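Local coordinates for protein putative ribosomal N-acetyltransferase YdaF (Bacillus subtilis, PDB 1NSL) that probably transfers an acetyl group from acetyl-CoA to the amino terminus of a protein substrate, perhaps a ribosomal protein, as a GNAT-family enzyme, at residues 9-14 with 108-113; 128-133 with 152-157; 141-146 with 171-176. One frame throughout, in Å; residues are numbered along the deposited sequence.

Contact 1: residues 9-14 with 108-113; sequences EHITIR and KGIITA
Ile-11 reaches from strand 11-15 to Ile-110 and Ala-113 in the first turn of helix 110-124, the helix that follows the acetyl-CoA-binding loop in the GNAT fold; Lys-108 and Gly-109 belong to a G-x-G sequence consistent with that loop. The contact is apolar and small, with 143 Å² buried. Ile-11 CD1 comes in low over the helix backbone, 3.7 Å from Ile-110 CA. Further back on the same branch, Ile-11 CG1 rests between the two arms of Ile-110, 3.8 Å from its CD1 and 4.0 Å from its CG2. Ala-113, one turn on, offers its CB to Ile-11 CD1 at 4.1 Å. The reach is explained by the ethyl arm: CG1 is anti to the carbonyl carbon and CD1 continues away from CA (chi2 170°), so the methyl projects instead of folding back. Farther out, backbone bonds of His-10 with Asp-76 and Thr-12 with Leu-74 set the strand beside 69-75, while Ile-110 also packs on Tyr-75 and Ile-101. Gly-109 occupies the N-cap position, and its O, 4.2 Å from Ile-11 CD1, also accepts a weak bond from Ala-113 N at 3.4 Å.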
ATOM      1  N   GLU C   9      13.651  27.109 -28.246  1.00 31.19           N
ATOM      2  CA  GLU C   9      14.845  27.647 -27.574  1.00 31.24           C
ATOM      3  C   GLU C   9      14.702  28.307 -26.203  1.00 29.84           C
ATOM      4  O   GLU C   9      15.700  28.579 -25.549  1.00 29.05           O
ATOM      5  CB  GLU C   9      15.593  28.629 -28.499  1.00 32.30           C
ATOM      6  CG  GLU C   9      16.986  28.965 -27.978  1.00 36.54           C
ATOM      7  CD  GLU C   9      17.780  29.893 -28.883  1.00 44.18           C
ATOM      8  OE1 GLU C   9      17.402  30.096 -30.065  1.00 48.14           O
ATOM      9  OE2 GLU C   9      18.811  30.436 -28.416  1.00 48.07           O
ATOM     10  N   HIS C  10      13.484  28.576 -25.762  1.00 28.99           N
ATOM     11  CA  HIS C  10      13.302  29.177 -24.451  1.00 28.18           C
ATOM     12  C   HIS C  10      12.411  28.321 -23.534  1.00 27.44           C
ATOM     13  O   HIS C  10      12.452  28.413 -22.317  1.00 26.27           O
ATOM     14  CB  HIS C  10      12.669  30.567 -24.607  1.00 27.87           C
ATOM     15  CG  HIS C  10      13.614  31.634 -25.087  1.00 28.40           C
ATOM     16  ND1 HIS C  10      14.670  32.100 -24.331  1.00 29.14           N
ATOM     17  CD2 HIS C  10      13.636  32.357 -26.233  1.00 27.17           C
ATOM     18  CE1 HIS C  10      15.315  33.046 -24.996  1.00 25.58           C
ATOM     19  NE2 HIS C  10      14.713  33.211 -26.158  1.00 26.04           N
ATOM     20  N   ILE C  11      11.593  27.486 -24.140  1.00 27.78           N
ATOM     21  CA  ILE C  11      10.545  26.817 -23.396  1.00 27.98           C
ATOM     22  C   ILE C  11      10.796  25.349 -23.271  1.00 28.58           C
ATOM     23  O   ILE C  11      10.949  24.659 -24.306  1.00 28.99           O
ATOM     24  CB  ILE C  11       9.227  26.988 -24.128  1.00 27.81           C
ATOM     25  CG1 ILE C  11       8.725  28.424 -24.011  1.00 28.44           C
ATOM     26  CG2 ILE C  11       8.192  26.098 -23.548  1.00 27.53           C
ATOM     27  CD1 ILE C  11       7.541  28.684 -24.941  1.00 27.65           C
ATOM     28  N   THR C  12      10.846  24.859 -22.030  1.00 28.06           N
ATOM     29  CA  THR C  12      10.992  23.428 -21.849  1.00 29.49           C
ATOM     30  C   THR C  12       9.924  22.866 -20.921  1.00 29.15           C
ATOM     31  O   THR C  12       9.434  23.580 -20.047  1.00 28.27           O
ATOM     32  CB  THR C  12      12.410  23.053 -21.414  1.00 30.20           C
ATOM     33  OG1 THR C  12      12.777  23.796 -20.247  1.00 34.35           O
ATOM     34  CG2 THR C  12      13.427  23.540 -22.429  1.00 29.10           C
ATOM     35  N   ILE C  13       9.540  21.606 -21.158  1.00 29.13           N
ATOM     36  CA  ILE C  13       8.502  20.943 -20.379  1.00 29.63           C
ATOM     37  C   ILE C  13       9.137  19.822 -19.601  1.00 30.94           C
ATOM     38  O   ILE C  13       9.934  19.073 -20.174  1.00 32.45           O
ATOM     39  CB  ILE C  13       7.428  20.354 -21.298  1.00 28.91           C
ATOM     40  CG1 ILE C  13       6.796  21.452 -22.147  1.00 28.44           C
ATOM     41  CG2 ILE C  13       6.370  19.684 -20.496  1.00 26.27           C
ATOM     42  CD1 ILE C  13       5.614  21.005 -22.962  1.00 23.78           C
ATOM     43  N   ARG C  14       8.825  19.657 -18.315  1.00 31.15           N
ATOM     44  CA  ARG C  14       9.406  18.502 -17.595  1.00 30.49           C
ATOM     45  C   ARG C  14       8.577  18.032 -16.435  1.00 30.39           C
ATOM     46  O   ARG C  14       7.733  18.757 -15.951  1.00 30.62           O
ATOM     47  CB  ARG C  14      10.799  18.809 -17.138  1.00 30.42           C
ATOM     48  CG  ARG C  14      10.892  19.511 -15.854  1.00 30.23           C
ATOM     49  CD  ARG C  14      12.331  19.750 -15.462  1.00 32.96           C
ATOM     50  NE  ARG C  14      12.578  20.860 -14.538  1.00 34.77           N
ATOM     51  CZ  ARG C  14      12.050  20.997 -13.328  1.00 33.75           C
ATOM     52  NH1 ARG C  14      11.192  20.110 -12.849  1.00 34.48           N
ATOM     53  NH2 ARG C  14      12.388  22.032 -12.586  1.00 33.42           N
ATOM     54  N   LYS C 108       3.579  35.591 -23.978  1.00 29.75           N
ATOM     55  CA  LYS C 108       4.734  35.296 -24.751  1.00 29.44           C
ATOM     56  C   LYS C 108       4.446  34.052 -25.498  1.00 29.52           C
ATOM     57  O   LYS C 108       5.322  33.492 -26.093  1.00 30.26           O
ATOM     58  CB  LYS C 108       5.892  35.093 -23.835  1.00 28.97           C
ATOM     59  CG  LYS C 108       6.019  36.153 -22.788  1.00 29.78           C
ATOM     60  CD  LYS C 108       7.305  35.903 -22.007  1.00 32.56           C
ATOM     61  CE  LYS C 108       7.923  37.227 -21.550  1.00 36.76           C
ATOM     62  NZ  LYS C 108       8.834  37.032 -20.373  1.00 41.76           N
ATOM     63  N   GLY C 109       3.208  33.604 -25.480  1.00 29.91           N
ATOM     64  CA  GLY C 109       2.908  32.343 -26.117  1.00 30.68           C
ATOM     65  C   GLY C 109       3.544  31.118 -25.470  1.00 31.89           C
ATOM     66  O   GLY C 109       3.840  30.133 -26.181  1.00 32.26           O
ATOM     67  N   ILE C 110       3.758  31.112 -24.151  1.00 31.70           N
ATOM     68  CA  ILE C 110       4.279  29.877 -23.598  1.00 32.44           C
ATOM     69  C   ILE C 110       3.217  28.783 -23.725  1.00 32.67           C
ATOM     70  O   ILE C 110       3.490  27.680 -24.228  1.00 33.32           O
ATOM     71  CB  ILE C 110       4.670  29.963 -22.142  1.00 32.73           C
ATOM     72  CG1 ILE C 110       5.489  31.250 -21.822  1.00 35.48           C
ATOM     73  CG2 ILE C 110       5.446  28.736 -21.784  1.00 31.76           C
ATOM     74  CD1 ILE C 110       6.997  31.193 -22.090  1.00 35.17           C
ATOM     75  N   ILE C 111       1.996  29.069 -23.309  1.00 31.97           N
ATOM     76  CA  ILE C 111       0.995  27.998 -23.281  1.00 31.14           C
ATOM     77  C   ILE C 111       0.724  27.370 -24.638  1.00 31.56           C
ATOM     78  O   ILE C 111       0.811  26.115 -24.798  1.00 31.08           O
ATOM     79  CB  ILE C 111      -0.252  28.483 -22.596  1.00 30.45           C
ATOM     80  CG1 ILE C 111       0.185  28.901 -21.186  1.00 32.09           C
ATOM     81  CG2 ILE C 111      -1.273  27.418 -22.623  1.00 29.26           C
ATOM     82  CD1 ILE C 111      -0.816  29.590 -20.254  1.00 31.82           C
ATOM     83  N   THR C 112       0.437  28.223 -25.630  1.00 31.13           N
ATOM     84  CA  THR C 112       0.145  27.711 -26.963  1.00 30.80           C
ATOM     85  C   THR C 112       1.252  26.774 -27.400  1.00 30.50           C
ATOM     86  O   THR C 112       1.049  25.554 -27.539  1.00 31.28           O
ATOM     87  CB  THR C 112       0.016  28.838 -27.920  1.00 31.24           C
ATOM     88  OG1 THR C 112      -1.152  29.575 -27.579  1.00 32.43           O
ATOM     89  CG2 THR C 112      -0.299  28.323 -29.355  1.00 33.33           C
ATOM     90  N   ALA C 113       2.451  27.329 -27.523  1.00 29.49           N
ATOM     91  CA  ALA C 113       3.609  26.550 -27.910  1.00 29.18           C
ATOM     92  C   ALA C 113       3.719  25.215 -27.157  1.00 29.98           C
ATOM     93  O   ALA C 113       3.982  24.206 -27.782  1.00 31.01           O
ATOM     94  CB  ALA C 113       4.831  27.359 -27.711  1.00 28.50           C
TER

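Contact 2: residues 128-133 with 152-157; sequences LNRVAI and LEEGKA
Arg-130 and Glu-154 approach from opposite directions, so that the carboxylate of Glu-154 lies at the edge of the Arg-130 guanidinium, with the two planes 20° apart. The paired nitrogens NH1 and NH2 of Arg-130 face the two oxygens of Glu-154, a bidentate arrangement. The more reliable bond runs from Arg-130 NH2 to Glu-154 OE1 at 2.8 Å. Its N-H...O angle is 159°, and OE1 lies almost in the guanidinium plane and is met on its syn side, though 27° out of the carboxylate plane. The other bond, Arg-130 NH1 to Glu-154 OE2, is modelled too short for its length to be trusted, since the position of OE2 is doubtful. Arg-130 gets there by stretching: CG is anti to the backbone N and the chain stays extended to NE, passing Ser-174 of the strand between. Glu-154 likewise extends beyond CG. Arg-158 of a third subunit accepts a hydrogen bond from Arg-130 NH1 through its backbone O, and the backbone of Glu-154 is hydrogen-bonded to that subunit too. The bridge thus links next-but-one strands, 130-136 and 152-163, across 166-176, in the C-terminal half of the GNAT sheet where it meets another subunit of the hexamer.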
ATOM      1  N   LEU C 128      -4.332   8.968 -29.208  1.00 29.40           N
ATOM      2  CA  LEU C 128      -5.689   9.351 -28.870  1.00 28.66           C
ATOM      3  C   LEU C 128      -6.371   9.894 -30.074  1.00 27.87           C
ATOM      4  O   LEU C 128      -5.722  10.352 -31.010  1.00 26.57           O
ATOM      5  CB  LEU C 128      -5.713  10.512 -27.857  1.00 28.80           C
ATOM      6  CG  LEU C 128      -5.026  10.186 -26.542  1.00 29.44           C
ATOM      7  CD1 LEU C 128      -5.475  11.136 -25.504  1.00 27.19           C
ATOM      8  CD2 LEU C 128      -5.384   8.757 -26.175  1.00 28.40           C
ATOM      9  N   ASN C 129      -7.693   9.948 -29.989  1.00 27.45           N
ATOM     10  CA  ASN C 129      -8.488  10.466 -31.082  1.00 27.04           C
ATOM     11  C   ASN C 129      -8.996  11.866 -30.776  1.00 26.69           C
ATOM     12  O   ASN C 129      -9.106  12.728 -31.645  1.00 27.33           O
ATOM     13  CB  ASN C 129      -9.644   9.524 -31.387  1.00 26.56           C
ATOM     14  CG  ASN C 129     -10.451   9.974 -32.559  1.00 26.78           C
ATOM     15  OD1 ASN C 129     -11.618  10.365 -32.416  1.00 27.25           O
ATOM     16  ND2 ASN C 129      -9.841   9.935 -33.741  1.00 25.64           N
ATOM     17  N   ARG C 130      -9.247  12.126 -29.521  1.00 25.74           N
ATOM     18  CA  ARG C 130      -9.877  13.373 -29.195  1.00 25.70           C
ATOM     19  C   ARG C 130      -9.026  14.093 -28.162  1.00 25.49           C
ATOM     20  O   ARG C 130      -8.400  13.482 -27.354  1.00 26.49           O
ATOM     21  CB  ARG C 130     -11.272  13.025 -28.665  1.00 25.34           C
ATOM     22  CG  ARG C 130     -11.958  14.093 -27.871  1.00 26.00           C
ATOM     23  CD  ARG C 130     -13.362  13.739 -27.372  1.00 25.80           C
ATOM     24  NE  ARG C 130     -13.732  14.709 -26.334  1.00 28.28           N
ATOM     25  CZ  ARG C 130     -14.375  15.833 -26.584  1.00 27.95           C
ATOM     26  NH1 ARG C 130     -14.744  16.097 -27.826  1.00 28.95           N
ATOM     27  NH2 ARG C 130     -14.663  16.676 -25.609  1.00 26.30           N
ATOM     28  N   VAL C 131      -8.929  15.390 -28.189  1.00 25.62           N
ATOM     29  CA  VAL C 131      -8.274  16.033 -27.065  1.00 26.40           C
ATOM     30  C   VAL C 131      -9.128  17.232 -26.718  1.00 27.66           C
ATOM     31  O   VAL C 131      -9.610  17.933 -27.644  1.00 28.65           O
ATOM     32  CB  VAL C 131      -6.882  16.434 -27.409  1.00 26.09           C
ATOM     33  CG1 VAL C 131      -6.480  17.567 -26.617  1.00 24.94           C
ATOM     34  CG2 VAL C 131      -5.977  15.271 -27.111  1.00 26.58           C
ATOM     35  N   ALA C 132      -9.419  17.477 -25.442  1.00 27.14           N
ATOM     36  CA  ALA C 132     -10.237  18.675 -25.199  1.00 27.34           C
ATOM     37  C   ALA C 132      -9.561  19.660 -24.305  1.00 27.93           C
ATOM     38  O   ALA C 132      -8.595  19.322 -23.609  1.00 28.85           O
ATOM     39  CB  ALA C 132     -11.579  18.312 -24.641  1.00 26.33           C
ATOM     40  N   ILE C 133     -10.058  20.881 -24.319  1.00 27.64           N
ATOM     41  CA  ILE C 133      -9.597  21.873 -23.381  1.00 27.93           C
ATOM     42  C   ILE C 133     -10.811  22.624 -22.878  1.00 28.84           C
ATOM     43  O   ILE C 133     -11.704  22.988 -23.639  1.00 29.11           O
ATOM     44  CB  ILE C 133      -8.699  22.883 -24.063  1.00 27.71           C
ATOM     45  CG1 ILE C 133      -7.274  22.366 -24.242  1.00 27.98           C
ATOM     46  CG2 ILE C 133      -8.669  24.195 -23.289  1.00 27.37           C
ATOM     47  CD1 ILE C 133      -6.450  23.291 -25.222  1.00 23.68           C
ATOM     48  N   LEU C 152     -12.563  23.237 -31.738  1.00 27.21           N
ATOM     49  CA  LEU C 152     -13.882  23.782 -31.988  1.00 27.00           C
ATOM     50  C   LEU C 152     -14.626  23.775 -30.653  1.00 27.82           C
ATOM     51  O   LEU C 152     -14.498  22.841 -29.869  1.00 27.67           O
ATOM     52  CB  LEU C 152     -14.632  22.933 -33.005  1.00 26.83           C
ATOM     53  CG  LEU C 152     -14.128  22.746 -34.477  1.00 29.75           C
ATOM     54  CD1 LEU C 152     -14.934  21.704 -35.333  1.00 25.71           C
ATOM     55  CD2 LEU C 152     -14.040  24.062 -35.297  1.00 28.50           C
ATOM     56  N   GLU C 153     -15.385  24.829 -30.378  1.00 29.11           N
ATOM     57  CA  GLU C 153     -16.226  24.955 -29.183  1.00 30.12           C
ATOM     58  C   GLU C 153     -17.305  23.934 -29.295  1.00 30.31           C
ATOM     59  O   GLU C 153     -18.003  23.862 -30.283  1.00 30.42           O
ATOM     60  CB  GLU C 153     -16.912  26.311 -29.187  1.00 30.96           C
ATOM     61  CG  GLU C 153     -17.622  26.642 -27.906  1.00 33.38           C
ATOM     62  CD  GLU C 153     -17.920  28.121 -27.792  1.00 38.78           C
ATOM     63  OE1 GLU C 153     -18.798  28.500 -26.960  1.00 39.72           O
ATOM     64  OE2 GLU C 153     -17.270  28.900 -28.539  1.00 40.47           O
ATOM     65  N   GLU C 154     -17.501  23.187 -28.244  1.00 31.46           N
ATOM     66  CA  GLU C 154     -18.305  21.971 -28.340  1.00 32.98           C
ATOM     67  C   GLU C 154     -19.574  22.035 -27.535  1.00 33.62           C
ATOM     68  O   GLU C 154     -20.534  21.312 -27.864  1.00 32.93           O
ATOM     69  CB  GLU C 154     -17.495  20.831 -27.712  1.00 33.58           C
ATOM     70  CG  GLU C 154     -16.829  19.853 -28.655  1.00 33.83           C
ATOM     71  CD  GLU C 154     -16.500  18.584 -27.891  1.00 35.41           C
ATOM     72  OE1 GLU C 154     -16.340  18.700 -26.640  1.00 32.40           O
ATOM     73  OE2 GLU C 154     -16.466  17.489 -28.524  1.00 35.24           O
ATOM     74  N   GLY C 155     -19.508  22.837 -26.447  1.00 33.65           N
ATOM     75  CA  GLY C 155     -20.592  23.051 -25.495  1.00 33.69           C
ATOM     76  C   GLY C 155     -20.297  23.832 -24.195  1.00 33.53           C
ATOM     77  O   GLY C 155     -19.246  24.455 -23.992  1.00 33.76           O
ATOM     78  N   LYS C 156     -21.240  23.841 -23.278  1.00 32.78           N
ATOM     79  CA  LYS C 156     -20.926  24.533 -22.051  1.00 32.55           C
ATOM     80  C   LYS C 156     -21.245  23.701 -20.868  1.00 31.75           C
ATOM     81  O   LYS C 156     -22.060  22.797 -20.956  1.00 32.39           O
ATOM     82  CB  LYS C 156     -21.680  25.829 -21.957  1.00 32.74           C
ATOM     83  CG  LYS C 156     -20.939  26.940 -22.654  1.00 33.75           C
ATOM     84  CD  LYS C 156     -21.774  28.195 -22.821  1.00 33.82           C
ATOM     85  CE  LYS C 156     -21.073  29.147 -23.778  1.00 34.88           C
ATOM     86  NZ  LYS C 156     -21.737  30.505 -23.952  1.00 38.32           N
ATOM     87  N   ALA C 157     -20.576  23.978 -19.761  1.00 30.27           N
ATOM     88  CA  ALA C 157     -20.937  23.323 -18.517  1.00 28.56           C
ATOM     89  C   ALA C 157     -21.568  24.408 -17.689  1.00 27.45           C
ATOM     90  O   ALA C 157     -20.894  25.359 -17.340  1.00 27.08           O
ATOM     91  CB  ALA C 157     -19.733  22.804 -17.847  1.00 29.01           C
TER

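Contact 3: residues 141-146 with 171-176; sequences KSRAVP and VYYSLL
Pro-146 meets the ring of Tyr-173 with its CB edge, the proline ring standing steeply to the phenol, and this is the tightly packed part of the contact. Its CB stands over one face of the phenol ring, 3.9 Å from the centroid and 20° off the ring normal, which meets the geometry of a CH-pi interaction. The approach is displaced toward the root of the ring, as Pro-146 CB is 3.7 Å from Tyr-173 CG. Pro-146 CG adds a second touch at 3.8 Å from Tyr-173 CD1. Both residues are buried; Pro-146 also touches Ile-133, and Tyr-173 touches Phe-151.

Helix 140-149 is the connecting helix of the beta-alpha-beta crossover from strand 130-136 to strand 152-163, and in the GNAT fold the last strand, here 166-176, is inserted between those two. The helix covers the inserted strand: segment 141-146 runs in the same direction as segment 171-176, at 22° to it and with 9.6 Å between their axes.

Toward the partly exposed end the fit relies on Arg-143, whose chain is bent at CB-CG (chi2 -94°) and again at CG-CD, which curls it round the far end of the phenol. Arg-143 CD lies in the ring plane at its edge, 3.5 Å from Tyr-173 CE1. Val-171 CG1 sits over one face of the guanidinium and is 3.6 Å from Arg-143 CD. The hydroxyl of Tyr-173 meets Arg-143 NH1 at the guanidinium edge; a hydrogen bond is indicated, but the modelled separation is too short for its length to be relied on. Two further partners of the guanidinium are weak: Val-137 O accepts a weak bond from NE, and Glu-153 forms a long ion pair with NH1. On the outer side of the helix, Ala-144 points away from the strand and is exposed, as is Lys-141.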
ATOM      1  N   LYS C 141      -8.052  35.106 -21.823  1.00 31.00           N
ATOM      2  CA  LYS C 141      -6.686  34.641 -22.075  1.00 31.74           C
ATOM      3  C   LYS C 141      -6.577  33.132 -22.207  1.00 31.80           C
ATOM      4  O   LYS C 141      -5.739  32.647 -22.987  1.00 31.11           O
ATOM      5  CB  LYS C 141      -5.679  35.143 -21.052  1.00 31.72           C
ATOM      6  CG  LYS C 141      -5.714  36.618 -20.852  1.00 35.20           C
ATOM      7  CD  LYS C 141      -4.313  37.211 -21.123  1.00 39.95           C
ATOM      8  CE  LYS C 141      -4.193  38.669 -20.655  1.00 40.75           C
ATOM      9  NZ  LYS C 141      -4.240  39.600 -21.856  1.00 44.93           N
ATOM     10  N   SER C 142      -7.389  32.395 -21.450  1.00 31.49           N
ATOM     11  CA  SER C 142      -7.330  30.952 -21.581  1.00 32.79           C
ATOM     12  C   SER C 142      -8.011  30.429 -22.826  1.00 32.20           C
ATOM     13  O   SER C 142      -7.460  29.610 -23.584  1.00 33.20           O
ATOM     14  CB  SER C 142      -7.961  30.236 -20.412  1.00 33.34           C
ATOM     15  OG  SER C 142      -7.860  28.848 -20.720  1.00 36.51           O
ATOM     16  N   ARG C 143      -9.253  30.829 -22.966  1.00 31.64           N
ATOM     17  CA  ARG C 143     -10.031  30.549 -24.148  1.00 31.91           C
ATOM     18  C   ARG C 143      -9.191  30.731 -25.436  1.00 31.98           C
ATOM     19  O   ARG C 143      -9.282  29.938 -26.406  1.00 30.70           O
ATOM     20  CB  ARG C 143     -11.165  31.559 -24.179  1.00 32.42           C
ATOM     21  CG  ARG C 143     -12.292  31.248 -23.259  1.00 31.68           C
ATOM     22  CD  ARG C 143     -13.366  30.492 -23.939  1.00 29.38           C
ATOM     23  NE  ARG C 143     -14.570  31.276 -23.877  1.00 27.66           N
ATOM     24  CZ  ARG C 143     -15.480  31.268 -24.806  1.00 27.54           C
ATOM     25  NH1 ARG C 143     -15.305  30.505 -25.871  1.00 31.85           N
ATOM     26  NH2 ARG C 143     -16.567  31.991 -24.675  1.00 20.84           N
ATOM     27  N   ALA C 144      -8.358  31.766 -25.431  1.00 31.16           N
ATOM     28  CA  ALA C 144      -7.578  32.033 -26.610  1.00 32.17           C
ATOM     29  C   ALA C 144      -6.698  30.868 -26.959  1.00 32.62           C
ATOM     30  O   ALA C 144      -6.286  30.709 -28.105  1.00 33.28           O
ATOM     31  CB  ALA C 144      -6.732  33.249 -26.454  1.00 31.95           C
ATOM     32  N   VAL C 145      -6.391  30.023 -26.014  1.00 32.64           N
ATOM     33  CA  VAL C 145      -5.439  29.040 -26.437  1.00 33.16           C
ATOM     34  C   VAL C 145      -5.966  28.008 -27.438  1.00 33.28           C
ATOM     35  O   VAL C 145      -5.394  27.810 -28.493  1.00 34.22           O
ATOM     36  CB  VAL C 145      -4.674  28.428 -25.285  1.00 33.38           C
ATOM     37  CG1 VAL C 145      -3.994  27.110 -25.736  1.00 28.80           C
ATOM     38  CG2 VAL C 145      -3.647  29.457 -24.850  1.00 33.20           C
ATOM     39  N   PRO C 146      -7.083  27.401 -27.115  1.00 32.22           N
ATOM     40  CA  PRO C 146      -7.706  26.431 -28.009  1.00 31.36           C
ATOM     41  C   PRO C 146      -8.020  27.049 -29.392  1.00 30.01           C
ATOM     42  O   PRO C 146      -7.728  26.476 -30.424  1.00 29.67           O
ATOM     43  CB  PRO C 146      -9.028  26.126 -27.302  1.00 31.38           C
ATOM     44  CG  PRO C 146      -8.786  26.498 -25.919  1.00 32.32           C
ATOM     45  CD  PRO C 146      -7.844  27.653 -25.885  1.00 31.85           C
ATOM     46  N   VAL C 171     -16.812  26.524 -20.704  1.00 29.48           N
ATOM     47  CA  VAL C 171     -17.043  26.180 -22.082  1.00 30.39           C
ATOM     48  C   VAL C 171     -16.020  25.113 -22.553  1.00 30.87           C
ATOM     49  O   VAL C 171     -14.840  25.209 -22.229  1.00 31.07           O
ATOM     50  CB  VAL C 171     -16.910  27.361 -22.938  1.00 30.63           C
ATOM     51  CG1 VAL C 171     -15.584  27.973 -22.723  1.00 32.25           C
ATOM     52  CG2 VAL C 171     -17.046  26.937 -24.359  1.00 31.08           C
ATOM     53  N   TYR C 172     -16.461  24.099 -23.302  1.00 30.50           N
ATOM     54  CA  TYR C 172     -15.569  23.053 -23.738  1.00 30.09           C
ATOM     55  C   TYR C 172     -15.105  23.308 -25.154  1.00 30.27           C
ATOM     56  O   TYR C 172     -15.853  23.883 -25.910  1.00 30.16           O
ATOM     57  CB  TYR C 172     -16.335  21.735 -23.706  1.00 30.68           C
ATOM     58  CG  TYR C 172     -16.308  21.208 -22.360  1.00 30.68           C
ATOM     59  CD1 TYR C 172     -17.075  21.775 -21.381  1.00 33.68           C
ATOM     60  CD2 TYR C 172     -15.404  20.254 -22.001  1.00 32.75           C
ATOM     61  CE1 TYR C 172     -16.973  21.350 -20.065  1.00 34.21           C
ATOM     62  CE2 TYR C 172     -15.313  19.831 -20.710  1.00 33.63           C
ATOM     63  CZ  TYR C 172     -16.103  20.385 -19.757  1.00 33.65           C
ATOM     64  OH  TYR C 172     -16.007  19.974 -18.469  1.00 38.79           O
ATOM     65  N   TYR C 173     -13.891  22.843 -25.492  1.00 29.58           N
ATOM     66  CA  TYR C 173     -13.320  22.870 -26.835  1.00 28.86           C
ATOM     67  C   TYR C 173     -12.640  21.515 -27.169  1.00 28.59           C
ATOM     68  O   TYR C 173     -12.050  20.928 -26.295  1.00 29.32           O
ATOM     69  CB  TYR C 173     -12.234  23.927 -26.923  1.00 28.73           C
ATOM     70  CG  TYR C 173     -12.599  25.406 -26.895  1.00 29.17           C
ATOM     71  CD1 TYR C 173     -12.574  26.105 -25.717  1.00 27.21           C
ATOM     72  CD2 TYR C 173     -12.861  26.121 -28.070  1.00 31.11           C
ATOM     73  CE1 TYR C 173     -12.820  27.458 -25.666  1.00 28.98           C
ATOM     74  CE2 TYR C 173     -13.119  27.516 -28.047  1.00 30.15           C
ATOM     75  CZ  TYR C 173     -13.089  28.176 -26.817  1.00 31.86           C
ATOM     76  OH  TYR C 173     -13.354  29.533 -26.703  1.00 31.37           O
ATOM     77  N   SER C 174     -12.651  21.052 -28.431  1.00 28.10           N
ATOM     78  CA  SER C 174     -12.059  19.752 -28.778  1.00 27.26           C
ATOM     79  C   SER C 174     -11.423  19.667 -30.170  1.00 27.83           C
ATOM     80  O   SER C 174     -11.877  20.264 -31.124  1.00 27.55           O
ATOM     81  CB  SER C 174     -13.093  18.650 -28.679  1.00 26.40           C
ATOM     82  OG  SER C 174     -14.142  18.963 -29.535  1.00 24.97           O
ATOM     83  N   LEU C 175     -10.371  18.871 -30.267  1.00 27.16           N
ATOM     84  CA  LEU C 175      -9.663  18.733 -31.480  1.00 25.91           C
ATOM     85  C   LEU C 175      -9.684  17.246 -31.863  1.00 26.10           C
ATOM     86  O   LEU C 175      -9.321  16.380 -31.077  1.00 24.85           O
ATOM     87  CB  LEU C 175      -8.259  19.299 -31.289  1.00 25.38           C
ATOM     88  CG  LEU C 175      -7.289  19.098 -32.462  1.00 25.68           C
ATOM     89  CD1 LEU C 175      -7.914  19.404 -33.812  1.00 23.46           C
ATOM     90  CD2 LEU C 175      -6.052  19.919 -32.266  1.00 24.47           C
ATOM     91  N   LEU C 176     -10.155  16.935 -33.074  1.00 26.55           N
ATOM     92  CA  LEU C 176     -10.201  15.541 -33.438  1.00 26.15           C
ATOM     93  C   LEU C 176      -8.996  15.215 -34.233  1.00 26.62           C
ATOM     94  O   LEU C 176      -8.711  15.889 -35.174  1.00 27.29           O
ATOM     95  CB  LEU C 176     -11.444  15.233 -34.209  1.00 25.19           C
ATOM     96  CG  LEU C 176     -12.706  15.679 -33.499  1.00 24.56           C
ATOM     97  CD1 LEU C 176     -13.834  14.773 -33.829  1.00 24.90           C
ATOM     98  CD2 LEU C 176     -12.528  15.673 -32.017  1.00 27.22           C
TER

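Overall arrangement
All three contacts involve the one mixed sheet but differ in chemistry. Contact 1 joins helix 110-124 to a strand of the N-terminal half mainly through aliphatic side chains. Contact 3, the most buried and the largest at 234 Å², sets helix 140-149 against strand 166-176 and mixes ring packing with an arginine-to-hydroxyl contact. Contact 2, partly buried beside the third subunit, rests on charge. Contacts 2 and 3 interlock, their centres about 7 Å apart: Ile-133 N probably hydrogen-bonds to Tyr-173 O, and Leu-175 N to Val-131 O. Contact 1, with its centre about 17 Å from that of contact 3, still touches it where Ile-111 and Thr-112 pack on Val-145, helix against helix.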